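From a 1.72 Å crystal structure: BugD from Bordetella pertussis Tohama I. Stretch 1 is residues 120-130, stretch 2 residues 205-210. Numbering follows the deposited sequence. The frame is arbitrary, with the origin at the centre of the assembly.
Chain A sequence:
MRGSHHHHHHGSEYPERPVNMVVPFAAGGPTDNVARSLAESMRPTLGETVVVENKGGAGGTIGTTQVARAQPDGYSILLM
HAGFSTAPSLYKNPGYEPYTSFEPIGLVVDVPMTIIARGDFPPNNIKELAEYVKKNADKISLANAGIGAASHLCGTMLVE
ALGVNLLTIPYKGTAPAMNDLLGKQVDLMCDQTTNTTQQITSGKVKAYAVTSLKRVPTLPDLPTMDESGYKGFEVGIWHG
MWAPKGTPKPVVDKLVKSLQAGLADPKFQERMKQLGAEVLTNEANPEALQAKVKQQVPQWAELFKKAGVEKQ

Stretch 1 (120-130) DFPPNNIKELA
Stretch 2, residues 205-210: VKAYAV

Loop carbonyls can be satisfied by polar side chains from a neighbouring strand. BugD offers a compact example, in which Lys 206 and Tyr 208 of one strand reach the loop 120-125 and the start of the helix that follows.

Lys 206 makes the densest set of polar contacts. Lys 206 NZ donates to Phe 121 O at 2.7 Å and to Asn 124 OD1 at 2.8 Å, so that one ammonium group ties together two points of the turn. The side chain is bent rather than extended, with chi1 -66° (m), chi2 -76° (m), chi3 -101° and chi4 -89° (m). Asn 124 starts with its CA-to-CB bond directed away from the strand, yet its m rotamer (chi1 -72°, chi2 -27°) brings OD1 back within reach. Water 1 donates to Pro 122 O (2.7 Å) and accepts a weak hydrogen bond from Lys 206 NZ (3.1 Å).

Two residues along, Tyr 208 OH donates to Pro 123 O at 2.7 Å. The ring extends from the strand in the m rotamer (chi1 -60°, chi2 -81°), and its CA-to-CB bond, like that of Lys 206, points toward the loop; Ala 207 between them points away. Backbone phi/psi values are -79/139 for Lys 206, -130/131 for Ala 207 and -116/-37 for Tyr 208, the last a departure from extended geometry. Water 2 accepts from Ile 126 N (2.9 Å) and donates to Tyr 208 O (2.8 Å), bridging the two backbones where Ile 126 CA and Tyr 208 CA lie 5.1 Å apart; Phe 121 CA and Lys 206 CA are 7.0 Å apart.

The loop runs through phi/psi -61/129 at Phe 121, -52/-49 at Pro 122, -63/144 at Pro 123, -108/-6 at Asn 124 and -151/169 at Asn 125. Asn 125 (chi1 65°, p) caps the helix: its OD1 accepts from Glu 128 N at 2.8 Å. Glu 128 OE1 in turn accepts from Asn 124 N at 3.0 Å. The helix begins at Ile 126 (-64/-36), and its axis passes 8.5 Å from the strand axis, their directions 100° apart.

Packing centres on the tyrosine ring. Leu 129 (t, chi2 69°) sets CD2 over one face, 4.2 Å from the Tyr 208 ring centroid, a CH-pi contact. Phe 121 (chi1 -152°, t) presents its ring edge, with CD2 3.6 Å from Tyr 208 OH. Ile 126 (t, chi2 60°) places CD1 4.2 Å from Tyr 208 CB and 4.3 Å from Ala 209 CB.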

# COMPACT_ATOMS: atom_id res chain seq x y z
N ASP A 120 4.12 -6.45 -23.51
CA ASP A 120 4.46 -6.04 -24.87
C ASP A 120 4.46 -4.52 -25.09
O ASP A 120 4.44 -4.05 -26.23
CB ASP A 120 3.52 -6.70 -25.88
CG ASP A 120 2.08 -6.28 -25.71
OD1 ASP A 120 1.72 -5.74 -24.63
OD2 ASP A 120 1.23 -6.45 -26.61
N PHE A 121 4.48 -3.76 -23.99
CA PHE A 121 4.57 -2.30 -24.09
C PHE A 121 5.88 -1.93 -24.79
O PHE A 121 6.94 -2.44 -24.42
CB PHE A 121 4.52 -1.69 -22.69
CG PHE A 121 3.95 -0.30 -22.64
CD1 PHE A 121 2.73 0.00 -23.25
CD2 PHE A 121 4.63 0.71 -21.96
CE1 PHE A 121 2.20 1.29 -23.19
CE2 PHE A 121 4.11 2.01 -21.89
CZ PHE A 121 2.89 2.30 -22.51
N PRO A 122 5.84 -1.09 -25.83
CA PRO A 122 7.05 -0.82 -26.62
C PRO A 122 8.34 -0.39 -25.89
O PRO A 122 9.37 -1.01 -26.20
CB PRO A 122 6.59 0.22 -27.66
CG PRO A 122 5.13 -0.09 -27.83
CD PRO A 122 4.65 -0.41 -26.39
N PRO A 123 8.34 0.59 -24.98
CA PRO A 123 9.60 1.01 -24.35
C PRO A 123 10.28 -0.07 -23.51
O PRO A 123 9.62 -0.87 -22.86
CB PRO A 123 9.20 2.21 -23.48
CG PRO A 123 7.74 2.14 -23.32
CD PRO A 123 7.19 1.39 -24.50
N ASN A 124 11.61 -0.08 -23.55
CA ASN A 124 12.38 -1.08 -22.83
C ASN A 124 13.12 -0.55 -21.61
O ASN A 124 13.69 -1.33 -20.86
CB ASN A 124 13.36 -1.78 -23.78
CG ASN A 124 12.66 -2.71 -24.73
OD1 ASN A 124 11.60 -3.23 -24.42
ND2 ASN A 124 13.24 -2.93 -25.90
N ASN A 125 13.09 0.77 -21.41
CA ASN A 125 13.76 1.37 -20.25
C ASN A 125 13.05 2.66 -19.82
O ASN A 125 12.16 3.14 -20.53
CB ASN A 125 15.26 1.60 -20.52
CG ASN A 125 15.52 2.61 -21.64
OD1 ASN A 125 15.01 3.71 -21.61
ND2 ASN A 125 16.35 2.23 -22.61
N ILE A 126 13.42 3.18 -18.65
CA ILE A 126 12.70 4.33 -18.08
C ILE A 126 12.82 5.60 -18.94
O ILE A 126 11.85 6.36 -19.05
CB ILE A 126 13.10 4.57 -16.59
CG1 ILE A 126 12.25 5.68 -15.94
CG2 ILE A 126 14.60 4.88 -16.44
CD1 ILE A 126 10.74 5.43 -15.91
N LYS A 127 13.98 5.83 -19.56
CA LYS A 127 14.14 6.97 -20.46
C LYS A 127 13.17 6.86 -21.63
O LYS A 127 12.45 7.81 -21.95
CB LYS A 127 15.59 7.08 -20.97
CG LYS A 127 15.80 8.27 -21.88
CD LYS A 127 17.24 8.37 -22.36
CE LYS A 127 17.44 9.63 -23.19
NZ LYS A 127 16.97 9.43 -24.58
N GLU A 128 13.14 5.68 -22.25
CA GLU A 128 12.24 5.43 -23.37
C GLU A 128 10.79 5.44 -22.95
O GLU A 128 9.94 5.86 -23.73
CB GLU A 128 12.55 4.11 -24.04
CG GLU A 128 13.86 4.12 -24.77
CD GLU A 128 14.42 2.73 -24.95
OE1 GLU A 128 13.75 1.75 -24.56
OE2 GLU A 128 15.54 2.63 -25.47
N LEU A 129 10.52 4.99 -21.72
CA LEU A 129 9.15 5.05 -21.21
C LEU A 129 8.63 6.48 -21.15
O LEU A 129 7.51 6.76 -21.62
CB LEU A 129 9.03 4.39 -19.82
CG LEU A 129 7.65 4.51 -19.17
CD1 LEU A 129 6.61 3.67 -19.90
CD2 LEU A 129 7.68 4.13 -17.69
N ALA A 130 9.43 7.38 -20.58
CA ALA A 130 9.03 8.78 -20.46
C ALA A 130 8.74 9.39 -21.83
O ALA A 130 7.73 10.08 -22.02
CB ALA A 130 10.09 9.59 -19.72
N VAL A 205 5.81 -9.05 -17.05
CA VAL A 205 5.52 -7.63 -17.27
C VAL A 205 6.82 -6.88 -17.57
O VAL A 205 7.89 -7.36 -17.21
CB VAL A 205 4.81 -6.98 -16.06
CG1 VAL A 205 3.46 -7.65 -15.81
CG2 VAL A 205 5.68 -7.01 -14.78
N LYS A 206 6.71 -5.73 -18.22
CA LYS A 206 7.86 -4.84 -18.41
C LYS A 206 8.09 -4.08 -17.11
O LYS A 206 7.13 -3.67 -16.45
CB LYS A 206 7.62 -3.84 -19.55
CG LYS A 206 7.50 -4.49 -20.94
CD LYS A 206 8.85 -4.90 -21.47
CE LYS A 206 9.36 -3.90 -22.49
NZ LYS A 206 8.96 -4.17 -23.91
N ALA A 207 9.36 -3.93 -16.72
CA ALA A 207 9.66 -3.27 -15.45
C ALA A 207 10.70 -2.18 -15.68
O ALA A 207 11.72 -2.44 -16.32
CB ALA A 207 10.14 -4.29 -14.41
N TYR A 208 10.44 -0.98 -15.17
CA TYR A 208 11.23 0.20 -15.55
C TYR A 208 12.04 0.86 -14.44
O TYR A 208 13.14 1.35 -14.67
CB TYR A 208 10.32 1.24 -16.20
CG TYR A 208 9.65 0.72 -17.45
CD1 TYR A 208 10.33 0.70 -18.67
CD2 TYR A 208 8.34 0.23 -17.41
CE1 TYR A 208 9.70 0.22 -19.83
CE2 TYR A 208 7.72 -0.26 -18.55
CZ TYR A 208 8.41 -0.26 -19.76
OH TYR A 208 7.79 -0.75 -20.88
N ALA A 209 11.47 0.90 -13.24
CA ALA A 209 12.08 1.67 -12.16
C ALA A 209 11.44 1.35 -10.82
O ALA A 209 10.32 0.84 -10.77
CB ALA A 209 11.94 3.18 -12.43
N VAL A 210 12.14 1.68 -9.75
CA VAL A 210 11.61 1.54 -8.39
C VAL A 210 11.49 2.92 -7.73
O VAL A 210 12.12 3.88 -8.19
CB VAL A 210 12.48 0.60 -7.53
CG1 VAL A 210 12.42 -0.82 -8.09
CG2 VAL A 210 13.94 1.11 -7.44
O HOH W 1 9.38 -3.60 -26.92
O HOH W 2 14.71 1.21 -16.93